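Local coordinates for protein Kif13b (Mus musculus, PDB 5B64) that is a kinesin that probably moves cargo along microtubules, present here as a non-motor fragment bound to another protein, at residues E16-A21 with S63-Q68; L23-A28 with Y41-Q46; A32-K37 with D93-W98; Q77-E82 with F118-E123. All coordinates share one frame; numbering follows the deposited sequence.

Contact 1: residues E16-A21 with S63-Q68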
loop_
_atom_site.group_PDB
_atom_site.type_symbol
_atom_site.label_atom_id
_atom_site.label_comp_id
_atom_site.label_asym_id
_atom_site.label_seq_id
_atom_site.Cartn_x
_atom_site.Cartn_y
_atom_site.Cartn_z
ATOM N N GLU B 16 28.113 -6.175 22.224
ATOM C CA GLU B 16 26.848 -6.875 22.464
ATOM C C GLU B 16 25.696 -6.139 21.795
ATOM O O GLU B 16 24.725 -6.761 21.340
ATOM C CB GLU B 16 26.576 -7.052 23.967
ATOM N N GLN B 17 25.818 -4.814 21.738
ATOM C CA GLN B 17 24.830 -3.975 21.069
ATOM C C GLN B 17 24.834 -4.222 19.568
ATOM O O GLN B 17 23.776 -4.305 18.943
ATOM C CB GLN B 17 25.105 -2.497 21.342
ATOM C CG GLN B 17 24.814 -2.064 22.748
ATOM C CD GLN B 17 23.398 -1.585 22.913
ATOM O OE1 GLN B 17 22.497 -2.362 23.255
ATOM N NE2 GLN B 17 23.183 -0.288 22.664
ATOM N N ILE B 18 26.028 -4.336 18.990
ATOM C CA ILE B 18 26.157 -4.606 17.561
ATOM C C ILE B 18 25.612 -5.989 17.191
ATOM O O ILE B 18 25.074 -6.193 16.102
ATOM C CB ILE B 18 27.607 -4.419 17.077
ATOM C CG1 ILE B 18 27.943 -2.913 17.046
ATOM C CG2 ILE B 18 27.802 -5.057 15.701
ATOM C CD1 ILE B 18 29.422 -2.559 16.903
ATOM N N VAL B 19 25.722 -6.929 18.117
ATOM C CA VAL B 19 25.141 -8.244 17.912
ATOM C C VAL B 19 23.612 -8.167 17.897
ATOM O O VAL B 19 22.954 -8.716 17.010
ATOM C CB VAL B 19 25.628 -9.226 18.987
ATOM C CG1 VAL B 19 24.679 -10.402 19.105
ATOM C CG2 VAL B 19 27.067 -9.676 18.661
ATOM N N LYS B 20 23.065 -7.467 18.882
ATOM C CA LYS B 20 21.635 -7.227 18.975
ATOM C C LYS B 20 21.104 -6.574 17.700
ATOM O O LYS B 20 20.113 -7.024 17.146
ATOM C CB LYS B 20 21.358 -6.333 20.188
ATOM C CG LYS B 20 19.919 -5.882 20.410
ATOM C CD LYS B 20 19.831 -5.221 21.778
ATOM C CE LYS B 20 18.407 -4.807 22.135
ATOM N NZ LYS B 20 18.181 -4.741 23.622
ATOM N N ALA B 21 21.776 -5.525 17.237
ATOM C CA ALA B 21 21.312 -4.765 16.083
ATOM C C ALA B 21 21.378 -5.622 14.831
ATOM O O ALA B 21 20.488 -5.564 13.969
ATOM C CB ALA B 21 22.146 -3.498 15.902
ATOM N N SER B 63 30.774 5.298 20.348
ATOM C CA SER B 63 29.800 4.738 19.428
ATOM C C SER B 63 28.791 3.784 20.023
ATOM O O SER B 63 29.044 3.060 20.990
ATOM C CB SER B 63 30.493 4.044 18.263
ATOM O OG SER B 63 30.869 5.005 17.306
ATOM N N GLU B 64 27.632 3.795 19.398
ATOM C CA GLU B 64 26.653 2.762 19.602
ATOM C C GLU B 64 26.001 2.537 18.245
ATOM O O GLU B 64 26.141 3.370 17.345
ATOM C CB GLU B 64 25.645 3.205 20.639
ATOM C CG GLU B 64 24.845 4.390 20.222
ATOM C CD GLU B 64 24.050 4.934 21.383
ATOM O OE1 GLU B 64 22.893 5.376 21.173
ATOM O OE2 GLU B 64 24.593 4.909 22.515
ATOM N N PRO B 65 25.322 1.398 18.074
ATOM C CA PRO B 65 24.762 1.127 16.747
ATOM C C PRO B 65 23.578 2.014 16.359
ATOM O O PRO B 65 22.740 2.401 17.185
ATOM C CB PRO B 65 24.325 -0.340 16.838
ATOM C CG PRO B 65 25.072 -0.898 17.999
ATOM C CD PRO B 65 25.274 0.218 18.954
ATOM N N ALA B 66 23.536 2.339 15.074
ATOM C CA ALA B 66 22.391 3.007 14.465
ATOM C C ALA B 66 22.030 2.261 13.178
ATOM O O ALA B 66 22.797 1.415 12.695
ATOM C CB ALA B 66 22.692 4.487 14.184
ATOM N N ILE B 67 20.864 2.566 12.631
ATOM C CA ILE B 67 20.314 1.773 11.550
ATOM C C ILE B 67 20.114 2.605 10.301
ATOM O O ILE B 67 19.341 3.579 10.302
ATOM C CB ILE B 67 18.955 1.168 11.943
ATOM C CG1 ILE B 67 19.054 0.437 13.286
ATOM C CG2 ILE B 67 18.426 0.287 10.816
ATOM C CD1 ILE B 67 20.054 -0.676 13.309
ATOM N N GLN B 68 20.806 2.218 9.237
ATOM C CA GLN B 68 20.610 2.866 7.959
ATOM C C GLN B 68 19.434 2.217 7.266
ATOM O O GLN B 68 19.423 1.010 7.049
ATOM C CB GLN B 68 21.850 2.771 7.085
ATOM C CG GLN B 68 21.572 3.225 5.664
ATOM C CD GLN B 68 22.836 3.496 4.885
ATOM O OE1 GLN B 68 23.569 4.442 5.187
ATOM N NE2 GLN B 68 23.105 2.667 3.875
#

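Contact 2: residues L23-A28 with Y41-Q46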
loop_
_atom_site.group_PDB
_atom_site.type_symbol
_atom_site.label_atom_id
_atom_site.label_comp_id
_atom_site.label_asym_id
_atom_site.label_seq_id
_atom_site.Cartn_x
_atom_site.Cartn_y
_atom_site.Cartn_z
ATOM N N LEU B 23 20.978 -8.829 14.483
ATOM C CA LEU B 23 19.782 -9.663 14.453
ATOM C C LEU B 23 18.487 -8.896 14.084
ATOM O O LEU B 23 17.737 -9.324 13.211
ATOM C CB LEU B 23 19.602 -10.359 15.809
ATOM C CG LEU B 23 20.241 -11.728 16.097
ATOM C CD1 LEU B 23 20.939 -12.316 14.879
ATOM C CD2 LEU B 23 21.183 -11.699 17.307
ATOM N N LEU B 24 18.220 -7.778 14.756
ATOM C CA LEU B 24 16.959 -7.057 14.594
ATOM C C LEU B 24 16.769 -6.575 13.169
ATOM O O LEU B 24 15.676 -6.627 12.608
ATOM C CB LEU B 24 16.908 -5.858 15.534
ATOM C CG LEU B 24 16.996 -6.202 17.019
ATOM C CD1 LEU B 24 16.617 -5.009 17.876
ATOM C CD2 LEU B 24 16.117 -7.398 17.329
ATOM N N VAL B 25 17.860 -6.104 12.598
ATOM C CA VAL B 25 17.870 -5.554 11.261
ATOM C C VAL B 25 17.473 -6.659 10.292
ATOM O O VAL B 25 16.800 -6.437 9.291
ATOM C CB VAL B 25 19.284 -4.966 10.985
ATOM C CG1 VAL B 25 19.931 -5.528 9.724
ATOM C CG2 VAL B 25 19.243 -3.435 11.024
ATOM N N ARG B 26 17.859 -7.872 10.636
ATOM C CA ARG B 26 17.502 -9.032 9.849
ATOM C C ARG B 26 16.017 -9.385 9.952
ATOM O O ARG B 26 15.408 -9.829 8.976
ATOM C CB ARG B 26 18.342 -10.211 10.309
ATOM C CG ARG B 26 19.669 -10.279 9.623
ATOM C CD ARG B 26 19.818 -11.636 8.954
ATOM N NE ARG B 26 20.820 -12.436 9.647
ATOM C CZ ARG B 26 21.191 -13.654 9.277
ATOM N NH1 ARG B 26 20.640 -14.238 8.214
ATOM N NH2 ARG B 26 22.115 -14.287 9.983
ATOM N N GLU B 27 15.438 -9.210 11.137
ATOM C CA GLU B 27 14.022 -9.512 11.319
ATOM C C GLU B 27 13.201 -8.441 10.621
ATOM O O GLU B 27 12.224 -8.755 9.936
ATOM C CB GLU B 27 13.628 -9.658 12.798
ATOM C CG GLU B 27 12.134 -9.954 13.011
ATOM C CD GLU B 27 11.811 -10.675 14.336
ATOM O OE1 GLU B 27 11.089 -10.105 15.184
ATOM O OE2 GLU B 27 12.252 -11.832 14.522
ATOM N N ALA B 28 13.611 -7.183 10.763
ATOM C CA ALA B 28 12.881 -6.095 10.114
ATOM C C ALA B 28 12.845 -6.331 8.598
ATOM O O ALA B 28 11.785 -6.254 7.972
ATOM C CB ALA B 28 13.497 -4.747 10.440
ATOM N N TYR B 41 17.896 -2.688 5.730
ATOM C CA TYR B 41 18.357 -2.254 7.041
ATOM C C TYR B 41 19.821 -2.623 7.189
ATOM O O TYR B 41 20.180 -3.792 7.135
ATOM C CB TYR B 41 17.510 -2.852 8.169
ATOM C CG TYR B 41 16.060 -2.434 8.089
ATOM C CD1 TYR B 41 15.632 -1.200 8.599
ATOM C CD2 TYR B 41 15.116 -3.261 7.467
ATOM C CE1 TYR B 41 14.300 -0.814 8.501
ATOM C CE2 TYR B 41 13.794 -2.885 7.368
ATOM C CZ TYR B 41 13.388 -1.664 7.878
ATOM O OH TYR B 41 12.063 -1.312 7.748
ATOM N N LYS B 42 20.659 -1.603 7.329
ATOM C CA LYS B 42 22.084 -1.789 7.501
ATOM C C LYS B 42 22.516 -1.223 8.853
ATOM O O LYS B 42 22.021 -0.187 9.290
ATOM C CB LYS B 42 22.843 -1.065 6.394
ATOM C CG LYS B 42 23.120 -1.860 5.129
ATOM C CD LYS B 42 24.004 -1.019 4.208
ATOM C CE LYS B 42 24.107 -1.597 2.800
ATOM N NZ LYS B 42 24.752 -0.628 1.857
ATOM N N VAL B 43 23.451 -1.899 9.509
ATOM C CA VAL B 43 23.966 -1.426 10.782
ATOM C C VAL B 43 25.196 -0.514 10.594
ATOM O O VAL B 43 26.167 -0.884 9.916
ATOM C CB VAL B 43 24.286 -2.610 11.729
ATOM C CG1 VAL B 43 24.892 -2.118 13.048
ATOM C CG2 VAL B 43 23.039 -3.450 11.981
ATOM N N THR B 44 25.118 0.687 11.172
ATOM C CA THR B 44 26.244 1.614 11.244
ATOM C C THR B 44 26.465 2.107 12.666
ATOM O O THR B 44 25.827 1.669 13.621
ATOM C CB THR B 44 26.008 2.895 10.432
ATOM O OG1 THR B 44 24.630 2.981 10.023
ATOM C CG2 THR B 44 26.972 2.992 9.236
ATOM N N LEU B 45 27.360 3.067 12.795
ATOM C CA LEU B 45 27.557 3.710 14.076
ATOM C C LEU B 45 26.964 5.111 14.120
ATOM O O LEU B 45 26.719 5.758 13.092
ATOM C CB LEU B 45 29.039 3.761 14.412
ATOM C CG LEU B 45 29.663 2.368 14.525
ATOM C CD1 LEU B 45 31.081 2.465 15.092
ATOM C CD2 LEU B 45 28.807 1.379 15.324
ATOM N N GLN B 46 26.703 5.562 15.331
ATOM C CA GLN B 46 26.543 6.980 15.550
ATOM C C GLN B 46 27.077 7.323 16.927
ATOM O O GLN B 46 27.285 6.451 17.777
ATOM C CB GLN B 46 25.092 7.445 15.359
ATOM C CG GLN B 46 24.112 7.056 16.466
ATOM C CD GLN B 46 22.668 7.457 16.122
ATOM O OE1 GLN B 46 22.438 8.421 15.377
ATOM N NE2 GLN B 46 21.696 6.705 16.645
#

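Contact 3: residues A32-K37 with D93-W98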
loop_
_atom_site.group_PDB
_atom_site.type_symbol
_atom_site.label_atom_id
_atom_site.label_comp_id
_atom_site.label_asym_id
_atom_site.label_seq_id
_atom_site.Cartn_x
_atom_site.Cartn_y
_atom_site.Cartn_z
ATOM N N ALA B 32 9.433 -6.797 6.233
ATOM C CA ALA B 32 9.287 -5.807 5.192
ATOM C C ALA B 32 9.145 -6.507 3.839
ATOM O O ALA B 32 8.320 -6.129 3.007
ATOM C CB ALA B 32 10.457 -4.866 5.201
ATOM N N GLU B 33 9.921 -7.557 3.626
ATOM C CA GLU B 33 9.839 -8.276 2.360
ATOM C C GLU B 33 8.483 -8.970 2.217
ATOM O O GLU B 33 7.889 -8.971 1.132
ATOM C CB GLU B 33 10.991 -9.294 2.235
ATOM C CG GLU B 33 11.137 -9.903 0.851
ATOM C CD GLU B 33 11.639 -8.910 -0.199
ATOM O OE1 GLU B 33 12.353 -7.939 0.161
ATOM O OE2 GLU B 33 11.325 -9.110 -1.394
ATOM N N GLU B 34 8.005 -9.559 3.313
ATOM C CA GLU B 34 6.746 -10.299 3.298
ATOM C C GLU B 34 5.578 -9.379 2.954
ATOM O O GLU B 34 4.640 -9.763 2.236
ATOM C CB GLU B 34 6.492 -10.969 4.654
ATOM C CG GLU B 34 7.341 -12.205 4.930
ATOM C CD GLU B 34 7.164 -13.285 3.871
ATOM O OE1 GLU B 34 6.181 -14.062 3.945
ATOM O OE2 GLU B 34 8.014 -13.353 2.959
ATOM N N LEU B 35 5.650 -8.154 3.468
ATOM C CA LEU B 35 4.538 -7.233 3.346
ATOM C C LEU B 35 4.617 -6.462 2.045
ATOM O O LEU B 35 3.767 -5.611 1.759
ATOM C CB LEU B 35 4.470 -6.311 4.555
ATOM C CG LEU B 35 4.089 -7.027 5.852
ATOM C CD1 LEU B 35 3.258 -6.128 6.674
ATOM C CD2 LEU B 35 3.312 -8.292 5.595
ATOM N N ASP B 36 5.632 -6.811 1.260
ATOM C CA ASP B 36 5.890 -6.228 -0.041
ATOM C C ASP B 36 6.178 -4.739 0.094
ATOM O O ASP B 36 5.703 -3.907 -0.689
ATOM C CB ASP B 36 4.744 -6.509 -1.007
ATOM C CG ASP B 36 5.144 -6.299 -2.449
ATOM O OD1 ASP B 36 6.363 -6.333 -2.738
ATOM O OD2 ASP B 36 4.242 -6.105 -3.298
ATOM N N LYS B 37 6.953 -4.421 1.122
ATOM C CA LYS B 37 7.454 -3.076 1.359
ATOM C C LYS B 37 8.967 -3.185 1.494
ATOM O O LYS B 37 9.510 -2.810 2.528
ATOM C CB LYS B 37 6.899 -2.534 2.674
ATOM C CG LYS B 37 5.396 -2.462 2.770
ATOM C CD LYS B 37 4.891 -1.086 2.366
ATOM C CE LYS B 37 3.442 -1.157 1.938
ATOM N NZ LYS B 37 2.565 -1.763 2.981
ATOM N N ASP B 93 3.298 -6.914 14.855
ATOM C CA ASP B 93 1.839 -6.747 14.894
ATOM C C ASP B 93 1.215 -6.783 13.523
ATOM O O ASP B 93 0.268 -7.541 13.300
ATOM C CB ASP B 93 1.445 -5.424 15.541
ATOM C CG ASP B 93 1.609 -5.438 17.048
ATOM O OD1 ASP B 93 1.901 -6.523 17.605
ATOM O OD2 ASP B 93 1.444 -4.361 17.676
ATOM N N LEU B 94 1.741 -5.958 12.612
ATOM C CA LEU B 94 1.177 -5.835 11.265
ATOM C C LEU B 94 1.296 -7.167 10.524
ATOM O O LEU B 94 0.376 -7.608 9.829
ATOM C CB LEU B 94 1.891 -4.744 10.478
ATOM C CG LEU B 94 1.220 -4.319 9.168
ATOM C CD1 LEU B 94 -0.179 -3.752 9.421
ATOM C CD2 LEU B 94 2.084 -3.305 8.393
ATOM N N TYR B 95 2.436 -7.812 10.718
ATOM C CA TYR B 95 2.691 -9.109 10.130
ATOM C C TYR B 95 1.689 -10.172 10.593
ATOM O O TYR B 95 1.124 -10.904 9.780
ATOM C CB TYR B 95 4.111 -9.549 10.474
ATOM C CG TYR B 95 4.485 -10.847 9.838
ATOM C CD1 TYR B 95 4.885 -10.899 8.506
ATOM C CD2 TYR B 95 4.438 -12.035 10.563
ATOM C CE1 TYR B 95 5.247 -12.109 7.912
ATOM C CE2 TYR B 95 4.781 -13.250 9.973
ATOM C CZ TYR B 95 5.186 -13.278 8.648
ATOM O OH TYR B 95 5.532 -14.482 8.064
ATOM N N GLN B 96 1.483 -10.264 11.902
ATOM C CA GLN B 96 0.579 -11.267 12.444
ATOM C C GLN B 96 -0.843 -10.932 12.022
ATOM O O GLN B 96 -1.649 -11.817 11.770
ATOM C CB GLN B 96 0.692 -11.336 13.962
ATOM C CG GLN B 96 -0.218 -12.361 14.581
ATOM C CD GLN B 96 -0.114 -12.386 16.101
ATOM O OE1 GLN B 96 -0.064 -11.337 16.755
ATOM N NE2 GLN B 96 -0.075 -13.587 16.671
ATOM N N GLU B 97 -1.140 -9.642 11.928
ATOM C CA GLU B 97 -2.436 -9.212 11.438
ATOM C C GLU B 97 -2.632 -9.655 9.982
ATOM O O GLU B 97 -3.708 -10.108 9.598
ATOM C CB GLU B 97 -2.601 -7.695 11.570
ATOM C CG GLU B 97 -4.052 -7.276 11.588
ATOM C CD GLU B 97 -4.267 -5.774 11.431
ATOM O OE1 GLU B 97 -5.446 -5.353 11.255
ATOM O OE2 GLU B 97 -3.270 -5.024 11.481
ATOM N N TRP B 98 -1.581 -9.514 9.182
ATOM C CA TRP B 98 -1.605 -9.900 7.785
ATOM C C TRP B 98 -1.816 -11.403 7.622
ATOM O O TRP B 98 -2.705 -11.828 6.874
ATOM C CB TRP B 98 -0.297 -9.467 7.117
ATOM C CG TRP B 98 -0.210 -9.809 5.663
ATOM C CD1 TRP B 98 -1.009 -9.343 4.661
ATOM C CD2 TRP B 98 0.748 -10.671 5.045
ATOM N NE1 TRP B 98 -0.609 -9.869 3.457
ATOM C CE2 TRP B 98 0.464 -10.691 3.667
ATOM C CE3 TRP B 98 1.815 -11.438 5.524
ATOM C CZ2 TRP B 98 1.215 -11.440 2.762
ATOM C CZ3 TRP B 98 2.562 -12.187 4.622
ATOM C CH2 TRP B 98 2.259 -12.180 3.259
#

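Contact 4: residues Q77-E82 with F118-E123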
loop_
_atom_site.group_PDB
_atom_site.type_symbol
_atom_site.label_atom_id
_atom_site.label_comp_id
_atom_site.label_asym_id
_atom_site.label_seq_id
_atom_site.Cartn_x
_atom_site.Cartn_y
_atom_site.Cartn_z
ATOM N N GLN B 77 17.658 6.963 5.376
ATOM C CA GLN B 77 17.567 7.670 6.636
ATOM C C GLN B 77 18.205 6.857 7.736
ATOM O O GLN B 77 18.327 5.643 7.611
ATOM C CB GLN B 77 16.114 7.984 6.966
ATOM C CG GLN B 77 15.213 6.761 7.038
ATOM C CD GLN B 77 13.727 7.124 7.036
ATOM O OE1 GLN B 77 12.936 6.491 7.724
ATOM N NE2 GLN B 77 13.348 8.140 6.258
ATOM N N ILE B 78 18.632 7.529 8.804
ATOM C CA ILE B 78 19.100 6.836 9.996
ATOM C C ILE B 78 18.009 6.704 11.075
ATOM O O ILE B 78 17.340 7.679 11.405
ATOM C CB ILE B 78 20.300 7.548 10.626
ATOM C CG1 ILE B 78 21.402 7.776 9.588
ATOM C CG2 ILE B 78 20.839 6.734 11.802
ATOM C CD1 ILE B 78 21.941 6.492 8.963
ATOM N N TRP B 79 17.823 5.492 11.601
ATOM C CA TRP B 79 17.099 5.303 12.858
ATOM C C TRP B 79 18.044 4.894 13.985
ATOM O O TRP B 79 19.049 4.212 13.773
ATOM C CB TRP B 79 16.103 4.168 12.759
ATOM C CG TRP B 79 15.027 4.310 11.782
ATOM C CD1 TRP B 79 14.812 5.343 10.929
ATOM C CD2 TRP B 79 13.994 3.356 11.541
ATOM N NE1 TRP B 79 13.694 5.098 10.173
ATOM C CE2 TRP B 79 13.178 3.881 10.520
ATOM C CE3 TRP B 79 13.681 2.104 12.086
ATOM C CZ2 TRP B 79 12.058 3.199 10.038
ATOM C CZ3 TRP B 79 12.567 1.432 11.609
ATOM C CH2 TRP B 79 11.765 1.984 10.600
ATOM N N SER B 80 17.685 5.264 15.201
ATOM C CA SER B 80 18.389 4.758 16.362
ATOM C C SER B 80 18.009 3.295 16.549
ATOM O O SER B 80 16.954 2.848 16.080
ATOM C CB SER B 80 17.983 5.541 17.607
ATOM O OG SER B 80 16.668 5.182 18.024
ATOM N N LEU B 81 18.874 2.551 17.234
ATOM C CA LEU B 81 18.587 1.169 17.576
ATOM C C LEU B 81 17.265 1.077 18.350
ATOM O O LEU B 81 16.413 0.236 18.043
ATOM C CB LEU B 81 19.739 0.556 18.379
ATOM C CG LEU B 81 19.530 -0.922 18.717
ATOM C CD1 LEU B 81 19.350 -1.761 17.422
ATOM C CD2 LEU B 81 20.628 -1.487 19.600
ATOM N N GLU B 82 17.099 1.956 19.336
ATOM C CA GLU B 82 15.884 2.005 20.153
ATOM C C GLU B 82 14.668 2.167 19.256
ATOM O O GLU B 82 13.636 1.551 19.482
ATOM C CB GLU B 82 15.942 3.163 21.155
ATOM C CG GLU B 82 14.664 3.356 21.967
ATOM C CD GLU B 82 14.698 4.585 22.892
ATOM O OE1 GLU B 82 13.997 4.566 23.934
ATOM O OE2 GLU B 82 15.408 5.570 22.576
ATOM N N PHE B 118 7.770 0.776 8.178
ATOM C CA PHE B 118 9.112 0.360 7.767
ATOM C C PHE B 118 9.991 1.538 7.323
ATOM O O PHE B 118 11.228 1.473 7.377
ATOM C CB PHE B 118 9.047 -0.703 6.657
ATOM C CG PHE B 118 8.226 -1.920 7.012
ATOM C CD1 PHE B 118 6.904 -2.042 6.563
ATOM C CD2 PHE B 118 8.768 -2.953 7.791
ATOM C CE1 PHE B 118 6.140 -3.165 6.892
ATOM C CE2 PHE B 118 8.000 -4.081 8.122
ATOM C CZ PHE B 118 6.694 -4.187 7.669
ATOM N N TYR B 119 9.358 2.617 6.891
ATOM C CA TYR B 119 10.106 3.756 6.380
ATOM C C TYR B 119 9.311 5.045 6.626
ATOM O O TYR B 119 8.085 5.032 6.642
ATOM C CB TYR B 119 10.421 3.528 4.888
ATOM C CG TYR B 119 11.152 4.655 4.213
ATOM C CD1 TYR B 119 12.545 4.768 4.302
ATOM C CD2 TYR B 119 10.458 5.616 3.484
ATOM C CE1 TYR B 119 13.217 5.815 3.681
ATOM C CE2 TYR B 119 11.126 6.670 2.868
ATOM C CZ TYR B 119 12.497 6.757 2.962
ATOM O OH TYR B 119 13.141 7.794 2.337
ATOM N N ASP B 120 10.003 6.151 6.852
ATOM C CA ASP B 120 9.315 7.387 7.184
ATOM C C ASP B 120 9.379 8.425 6.067
ATOM O O ASP B 120 10.455 8.924 5.731
ATOM C CB ASP B 120 9.825 7.934 8.518
ATOM C CG ASP B 120 9.397 7.062 9.699
ATOM O OD1 ASP B 120 8.469 6.229 9.516
ATOM O OD2 ASP B 120 9.970 7.200 10.804
ATOM N N GLU B 121 8.214 8.728 5.492
ATOM C CA GLU B 121 8.103 9.662 4.367
ATOM C C GLU B 121 8.755 11.012 4.656
ATOM O O GLU B 121 9.412 11.574 3.779
ATOM C CB GLU B 121 6.640 9.844 3.933
ATOM N N GLN B 122 8.580 11.514 5.879
ATOM C CA GLN B 122 9.268 12.737 6.346
ATOM C C GLN B 122 9.084 13.987 5.466
ATOM O O GLN B 122 10.069 14.610 5.064
ATOM C CB GLN B 122 10.777 12.482 6.526
ATOM C CG GLN B 122 11.165 11.709 7.787
ATOM C CD GLN B 122 12.639 11.314 7.806
ATOM O OE1 GLN B 122 13.409 11.698 6.924
ATOM N NE2 GLN B 122 13.034 10.537 8.814
ATOM N N GLU B 123 7.839 14.360 5.182
ATOM C CA GLU B 123 7.585 15.477 4.278
ATOM C C GLU B 123 6.354 16.293 4.667
ATOM O O GLU B 123 6.309 17.508 4.454
ATOM C CB GLU B 123 7.459 14.974 2.838
#

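Contact 1: residues E16-A21 with S63-Q68
The ring of P65 turns one side, the run CB-CG-CD, to helix residues Q17, I18 and A21. Near the N-terminal end of the segment, the CB of Q17 lies across the CD-CG bond of the ring, 3.6 Å from P65 CD. Beside it, I18 crosses the proline at a slant and sets its CG1 3.6 Å from P65 CG. I18 CG1 stands anti to the carbonyl carbon, beside the backbone N (chi1 -73°), which brings this branch to the ring. One turn on from Q17, the CB of A21 points at the strand and closes on P65 CB at 3.9 Å. The same methyl has a looser neighbour in I67, whose CD1 is 4.4 Å away. No hydrogen bond crosses here; the meeting is carbon on carbon, and the proline offers the helix a compact apolar ring. Helix and strand axes run nearly the same way, 20° apart, with a closest approach of 7.8 Å. L14, a turn earlier on helix 9-34, also reaches P65. From helix 81-100, L81 touches A21 and L84 touches I67, and strand 64-71 itself is the middle strand of the antiparallel sheet, flanked by 40-46 and 75-80.

Contact 2: residues L23-A28 with Y41-Q46
V25 and A28, one turn apart on the helix, both meet Y41, V25 at the root of the side chain and A28 at the ring. The V25 branch CG2 sits 3.4 Å from Y41 CB and, on its other flank, 3.9 Å from V43 CG2, so this methyl is shared by two strand residues. A28 places its CB over one face of the phenol, 3.9 Å from the ring centroid and 22° off the normal, a CH-pi contact shifted toward the CD2-CE2 rim; the closest carbon is Y41 CE2, 3.6 Å from A28 CB. With chi1 at -61°, Y41 CG stands beside the backbone N, which sets the start of the ring 4.2 Å from A28 CB. The next shell fixes the far end of the ring, where Y41 OH is hydrogen-bonded to F118 O in the C-terminal loop. L84 of helix 81-100 packs on V25 and A28 alike, M91 adds to A28, and I67 of the adjoining strand reaches V25. Helix and strand run antiparallel at 165°, as expected where the chain turns back between them. With no hydrogen bond between the two segments, the contact is apolar throughout, the CH-pi approach included, while the one polar group of the tyrosine side chain is satisfied by a third part of the chain.

Contact 3: residues A32-K37 with D93-W98
L35 lays its CD2 methyl over one face of the W98 indole, 3.4 Å above the plane and offset toward the rim, near CD2 and CE3 of the ring. The two side chains slide past each other in opposite directions. The other branch of the leucine, CD1, turns to helix 81-100 one turn earlier and stops 3.5 Å from L94 CD2, so the fork of L35 straddles two successive turns. On W98, CG stands anti to the backbone N (chi1 -180°), which sets the root of the indole 3.8 Å from L35 CD2.

E34 works alongside with its aliphatic part. Its CG lies at the edge of the Y95 ring, 3.6 Å from Y95 CE1, and CB keeps to the same rim close to the ring plane. The carboxylate lies near W98, its plane 77° from that of the indole, and OE1 comes no closer than 4.1 Å to W98 CZ3. The backbone E34 O is nearer, 3.5 Å from W98 CH2 and oblique to the ring.

Behind these residues helix 9-34 ends in a Schellman motif. K37 N returns to A32 O at 2.9 Å, D36 N bonds E33 O, and D36 takes a positive phi of 62°. The chain thus turns off directly after L35, and K37 NZ then bonds F112 O and A115 O. F112 meets W98 edge to face, F118 packs on L35, and E97 on helix 81-100 is hydrogen-bonded by side chains of another protein chain. No hydrogen bond crosses between the segments: leucine methyls and glutamate methylenes pack against leucine and aromatic rings, and the charged end of E34 is not paired to a residue of helix segment 93-98.

Contact 4: residues Q77-E82 with F118-E123
The strand that includes Q77 and W79 and the irregular tail 118-123 do not pair through their backbones, their nearest CA atoms, those of Q77 and D120, being 8.3 Å apart; the Q77 side chain spans the distance. Its CG lies between backbone N and carbonyl carbon (chi1 58°), and the chain beyond is extended. The amide then treats D120 as a neighbouring strand would: Q77 NE2 donates to D120 O at 3.0 Å, nearly straight and on a lone pair in the carbonyl plane, while D120 N donates to Q77 OE1 at 3.1 Å. A second donor, W79 NE1, reaches Q77 OE1 at 2.9 Å from the opposite face of the amide plane. Y119 stacks its ring on this amide, the planes 16° apart, with Y119 CE1 3.5 Å from Q77 NE2. Farther along, W79 CZ2 and CH2 come near F118 O, which lies oblique to the ring. D120 OD2 makes salt bridges with K83 and R87 of helix 81-100, both of which also form cation-pi contacts with the W79 ring. Three bonds therefore settle which end of the Q77 amide is oxygen and which nitrogen, and the stacked tyrosine lies along one face of the amide and, with those bonds, limits its rotation; this buried glutamine acts as a polar bridge carrying the tail onto the edge of the sheet.

Overall arrangement
Contacts 1 and 2 seat consecutive parts of helix 9-34 on neighbouring strands, and both are largely apolar, contact 1 being buried and contact 2 partly so. The same helix reaches its C-terminal end in contact 3, a surface contact about 24 Å from contact 1, centre to centre, where the end of the helix and the turn after it meet helix 81-100 and aromatic rings replace the sheet. Contact 4, partly buried, differs in kind: it is the only one of the four with hydrogen bonds between its segments, and it fastens the C-terminal tail to the outer strand 75-80. F118 of contact 4 joins contacts 2 and 3, while contacts 1 and 4 meet through the pairing of strands 64-71 and 75-80.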